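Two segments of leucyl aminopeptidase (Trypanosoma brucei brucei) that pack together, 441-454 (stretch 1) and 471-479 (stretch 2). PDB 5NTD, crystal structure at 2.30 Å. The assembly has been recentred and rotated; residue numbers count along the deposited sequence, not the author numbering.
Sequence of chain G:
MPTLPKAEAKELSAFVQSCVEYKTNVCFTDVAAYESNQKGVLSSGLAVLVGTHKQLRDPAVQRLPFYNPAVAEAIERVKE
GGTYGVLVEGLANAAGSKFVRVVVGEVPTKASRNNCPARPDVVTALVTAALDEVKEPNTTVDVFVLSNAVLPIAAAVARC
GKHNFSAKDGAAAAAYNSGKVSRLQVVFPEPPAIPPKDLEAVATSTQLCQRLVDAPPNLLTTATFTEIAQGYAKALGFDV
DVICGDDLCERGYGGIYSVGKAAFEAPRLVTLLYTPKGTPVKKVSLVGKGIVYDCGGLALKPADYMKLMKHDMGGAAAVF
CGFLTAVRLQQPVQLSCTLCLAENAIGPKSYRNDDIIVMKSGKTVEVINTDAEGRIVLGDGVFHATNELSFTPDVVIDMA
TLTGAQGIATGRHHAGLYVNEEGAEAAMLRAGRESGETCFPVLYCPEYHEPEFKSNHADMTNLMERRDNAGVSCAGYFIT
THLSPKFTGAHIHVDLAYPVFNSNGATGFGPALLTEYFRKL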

# COMPACT_ATOMS: atom_id res chain seq x y z
N PRO G 441 24.88 -17.55 13.82
CA PRO G 441 24.20 -18.58 13.04
C PRO G 441 22.72 -18.37 12.86
O PRO G 441 22.04 -17.79 13.72
CB PRO G 441 24.41 -19.86 13.84
CG PRO G 441 25.05 -19.47 15.11
CD PRO G 441 25.22 -18.00 15.17
N VAL G 442 22.24 -18.85 11.71
CA VAL G 442 20.82 -19.02 11.49
C VAL G 442 20.50 -20.49 11.41
O VAL G 442 21.36 -21.31 11.15
CB VAL G 442 20.27 -18.27 10.28
CG1 VAL G 442 20.46 -16.78 10.45
CG2 VAL G 442 20.91 -18.75 9.00
N LEU G 443 19.22 -20.81 11.63
CA LEU G 443 18.75 -22.20 11.69
C LEU G 443 19.21 -23.02 10.48
O LEU G 443 18.97 -22.64 9.36
CB LEU G 443 17.23 -22.26 11.77
CG LEU G 443 16.59 -23.65 11.74
CD1 LEU G 443 16.90 -24.40 13.01
CD2 LEU G 443 15.08 -23.51 11.57
N TYR G 444 19.87 -24.13 10.76
CA TYR G 444 20.13 -25.18 9.78
C TYR G 444 19.20 -26.35 10.05
O TYR G 444 19.34 -27.08 11.01
CB TYR G 444 21.59 -25.66 9.83
CG TYR G 444 21.92 -26.68 8.77
CD1 TYR G 444 22.22 -26.28 7.47
CD2 TYR G 444 21.95 -28.05 9.06
CE1 TYR G 444 22.51 -27.19 6.49
CE2 TYR G 444 22.23 -28.99 8.06
CZ TYR G 444 22.51 -28.55 6.79
OH TYR G 444 22.80 -29.43 5.79
N CYS G 445 18.27 -26.51 9.14
CA CYS G 445 17.24 -27.57 9.23
C CYS G 445 16.62 -27.87 7.86
O CYS G 445 15.45 -27.59 7.63
CB CYS G 445 16.17 -27.18 10.24
SG CYS G 445 15.21 -28.61 10.77
N PRO G 446 17.42 -28.41 6.93
CA PRO G 446 16.99 -28.69 5.56
C PRO G 446 15.66 -29.43 5.44
O PRO G 446 14.92 -29.19 4.52
CB PRO G 446 18.11 -29.60 5.01
CG PRO G 446 19.26 -29.43 5.89
CD PRO G 446 18.75 -28.97 7.23
N GLU G 447 15.40 -30.35 6.34
CA GLU G 447 14.13 -31.10 6.29
C GLU G 447 12.91 -30.19 6.42
O GLU G 447 11.85 -30.49 5.91
CB GLU G 447 14.07 -32.23 7.34
CG GLU G 447 14.17 -31.79 8.80
CD GLU G 447 15.58 -31.77 9.35
OE1 GLU G 447 16.54 -31.49 8.60
OE2 GLU G 447 15.73 -32.01 10.58
N TYR G 448 13.07 -29.05 7.07
CA TYR G 448 11.99 -28.03 7.15
C TYR G 448 12.04 -26.95 6.07
O TYR G 448 11.03 -26.33 5.78
CB TYR G 448 11.96 -27.36 8.53
CG TYR G 448 11.64 -28.26 9.69
CD1 TYR G 448 11.07 -29.55 9.50
CD2 TYR G 448 11.86 -27.83 10.99
CE1 TYR G 448 10.77 -30.37 10.58
CE2 TYR G 448 11.54 -28.64 12.07
CZ TYR G 448 11.01 -29.92 11.86
OH TYR G 448 10.70 -30.72 12.93
N HIS G 449 13.20 -26.73 5.48
CA HIS G 449 13.34 -25.74 4.37
C HIS G 449 12.86 -26.30 3.03
O HIS G 449 12.26 -25.62 2.23
CB HIS G 449 14.77 -25.28 4.19
CG HIS G 449 15.45 -24.93 5.46
ND1 HIS G 449 14.78 -24.35 6.52
CD2 HIS G 449 16.73 -25.11 5.87
CE1 HIS G 449 15.63 -24.18 7.52
NE2 HIS G 449 16.80 -24.65 7.16
N GLU G 450 13.20 -27.55 2.81
CA GLU G 450 12.94 -28.24 1.53
C GLU G 450 11.48 -28.12 1.01
O GLU G 450 11.29 -27.80 -0.15
CB GLU G 450 13.34 -29.70 1.66
CG GLU G 450 13.18 -30.52 0.40
CD GLU G 450 13.48 -31.98 0.66
OE1 GLU G 450 13.92 -32.36 1.80
OE2 GLU G 450 13.25 -32.77 -0.30
N PRO G 451 10.48 -28.38 1.85
CA PRO G 451 9.09 -28.30 1.37
C PRO G 451 8.65 -26.92 0.89
O PRO G 451 7.70 -26.82 0.11
CB PRO G 451 8.26 -28.69 2.60
CG PRO G 451 9.22 -29.30 3.56
CD PRO G 451 10.55 -28.69 3.28
N GLU G 452 9.35 -25.89 1.32
CA GLU G 452 9.00 -24.52 0.90
C GLU G 452 9.24 -24.25 -0.58
O GLU G 452 8.69 -23.29 -1.13
CB GLU G 452 9.77 -23.49 1.71
CG GLU G 452 9.35 -23.45 3.18
CD GLU G 452 7.92 -22.97 3.39
OE1 GLU G 452 7.32 -22.41 2.45
OE2 GLU G 452 7.40 -23.16 4.50
N PHE G 453 10.01 -25.10 -1.22
CA PHE G 453 10.39 -24.88 -2.61
C PHE G 453 9.71 -25.83 -3.61
O PHE G 453 10.19 -25.96 -4.73
CB PHE G 453 11.93 -24.93 -2.74
CG PHE G 453 12.62 -23.79 -2.06
CD1 PHE G 453 12.70 -22.55 -2.65
CD2 PHE G 453 13.18 -23.96 -0.80
CE1 PHE G 453 13.33 -21.49 -1.99
CE2 PHE G 453 13.81 -22.92 -0.15
CZ PHE G 453 13.89 -21.68 -0.75
N LYS G 454 8.62 -26.45 -3.21
CA LYS G 454 7.90 -27.41 -4.10
C LYS G 454 7.37 -26.62 -5.32
O LYS G 454 6.89 -25.50 -5.19
CB LYS G 454 6.79 -28.21 -3.38
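Stretch 2 (471-479) GVSCAGYFI

A single hydrogen bond ties these two segments together, and it is a short one: the hydroxyl of Ser-473 donates from OG to the backbone oxygen of Leu-443, with OG and O 2.6 Å apart. Everything else across the contact is packing. Ser-473 is a buried helical residue whose CA-to-CB bond points toward stretch 1; with chi1 at -54° (m), its hydroxyl reaches a carbonyl of the non-helical run before Pro-446.

Stretch 2 is helical from Gly-471 through Ile-479 and continues beyond. The register runs in the same sense along both segments at first, Leu-443 lying nearest Ser-473 and Pro-446 nearest Tyr-477, but stretch 1 then turns back, so that His-449 comes to Cys-474, their CA atoms 5.3 Å apart, before Phe-453 reaches Phe-478.

The rule to read is one polar anchor and one large aromatic, a turn apart on the same helix face: Ser-473 bonds a loop carbonyl, and Tyr-477 lies against the turn at His-449 and Glu-450. Cys-474 sits beside them, while Ala-475 points away. At the start, Val-442 CG2 meets Val-472 CG1 at 3.8 Å. His-449 then fills the middle: its CE1 is 3.5 Å from Ser-473 CB and its CB 3.8 Å from Cys-474 SG. Its ring is also held from within its own segment, since the Cys-445 N donates to His-449 NE2 at 3.1 Å.

Tyr-477 gives the largest covered area, 115 Å² of a contact burying 588 Å² in all. The backbone at His-449 and Glu-450 lies over one face of its ring, Pro-446 CB stands 4.1 Å from Tyr-477 CD1, and Phe-453 CD2 approaches the ring edge, 3.8 Å from Tyr-477 CD2. The Phe-453 and Tyr-477 planes are near parallel, at 26°, yet slid apart so that they barely overlap. Phe-453 CE1 also reaches Phe-478 CD2, at 4.2 Å.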

# COMPACT_ATOMS: atom_id res chain seq x y z
N GLY G 471 13.65 -17.42 6.69
CA GLY G 471 13.98 -16.90 5.37
C GLY G 471 15.47 -16.87 5.03
O GLY G 471 15.85 -17.06 3.90
N VAL G 472 16.29 -16.58 6.02
CA VAL G 472 17.75 -16.55 5.79
C VAL G 472 18.17 -17.99 5.46
O VAL G 472 18.94 -18.22 4.56
CB VAL G 472 18.54 -16.06 6.99
CG1 VAL G 472 20.01 -15.89 6.60
CG2 VAL G 472 18.01 -14.74 7.53
N SER G 473 17.63 -18.91 6.24
CA SER G 473 17.97 -20.32 6.14
C SER G 473 17.53 -20.92 4.81
O SER G 473 18.28 -21.62 4.13
CB SER G 473 17.36 -21.09 7.29
OG SER G 473 17.72 -20.53 8.55
N CYS G 474 16.30 -20.64 4.45
CA CYS G 474 15.72 -21.18 3.20
C CYS G 474 16.49 -20.72 1.96
O CYS G 474 16.70 -21.49 1.04
CB CYS G 474 14.24 -20.81 3.05
SG CYS G 474 13.17 -21.80 4.12
N ALA G 475 16.93 -19.47 1.94
CA ALA G 475 17.76 -18.98 0.82
C ALA G 475 19.08 -19.78 0.74
O ALA G 475 19.55 -20.14 -0.33
CB ALA G 475 18.04 -17.51 0.93
N GLY G 476 19.64 -20.06 1.90
CA GLY G 476 20.85 -20.89 1.99
C GLY G 476 20.57 -22.29 1.48
O GLY G 476 21.31 -22.84 0.67
N TYR G 477 19.46 -22.84 1.93
CA TYR G 477 19.07 -24.20 1.52
C TYR G 477 19.04 -24.29 -0.00
O TYR G 477 19.52 -25.24 -0.59
CB TYR G 477 17.72 -24.62 2.10
CG TYR G 477 17.19 -25.86 1.42
CD1 TYR G 477 17.68 -27.12 1.76
CD2 TYR G 477 16.28 -25.78 0.37
CE1 TYR G 477 17.25 -28.26 1.11
CE2 TYR G 477 15.84 -26.92 -0.28
CZ TYR G 477 16.33 -28.15 0.09
OH TYR G 477 15.93 -29.27 -0.58
N PHE G 478 18.42 -23.30 -0.64
CA PHE G 478 18.28 -23.29 -2.10
C PHE G 478 19.65 -23.51 -2.75
O PHE G 478 19.81 -24.31 -3.67
CB PHE G 478 17.69 -21.97 -2.61
CG PHE G 478 17.61 -21.90 -4.10
CD1 PHE G 478 18.72 -21.53 -4.85
CD2 PHE G 478 16.44 -22.23 -4.77
CE1 PHE G 478 18.65 -21.48 -6.24
CE2 PHE G 478 16.37 -22.18 -6.16
CZ PHE G 478 17.47 -21.80 -6.89
N ILE G 479 20.60 -22.75 -2.27
CA ILE G 479 21.98 -22.79 -2.80
C ILE G 479 22.56 -24.21 -2.67
O ILE G 479 23.15 -24.71 -3.60
CB ILE G 479 22.88 -21.79 -2.08
CG1 ILE G 479 22.41 -20.37 -2.33
CG2 ILE G 479 24.32 -21.96 -2.55
CD1 ILE G 479 22.98 -19.35 -1.36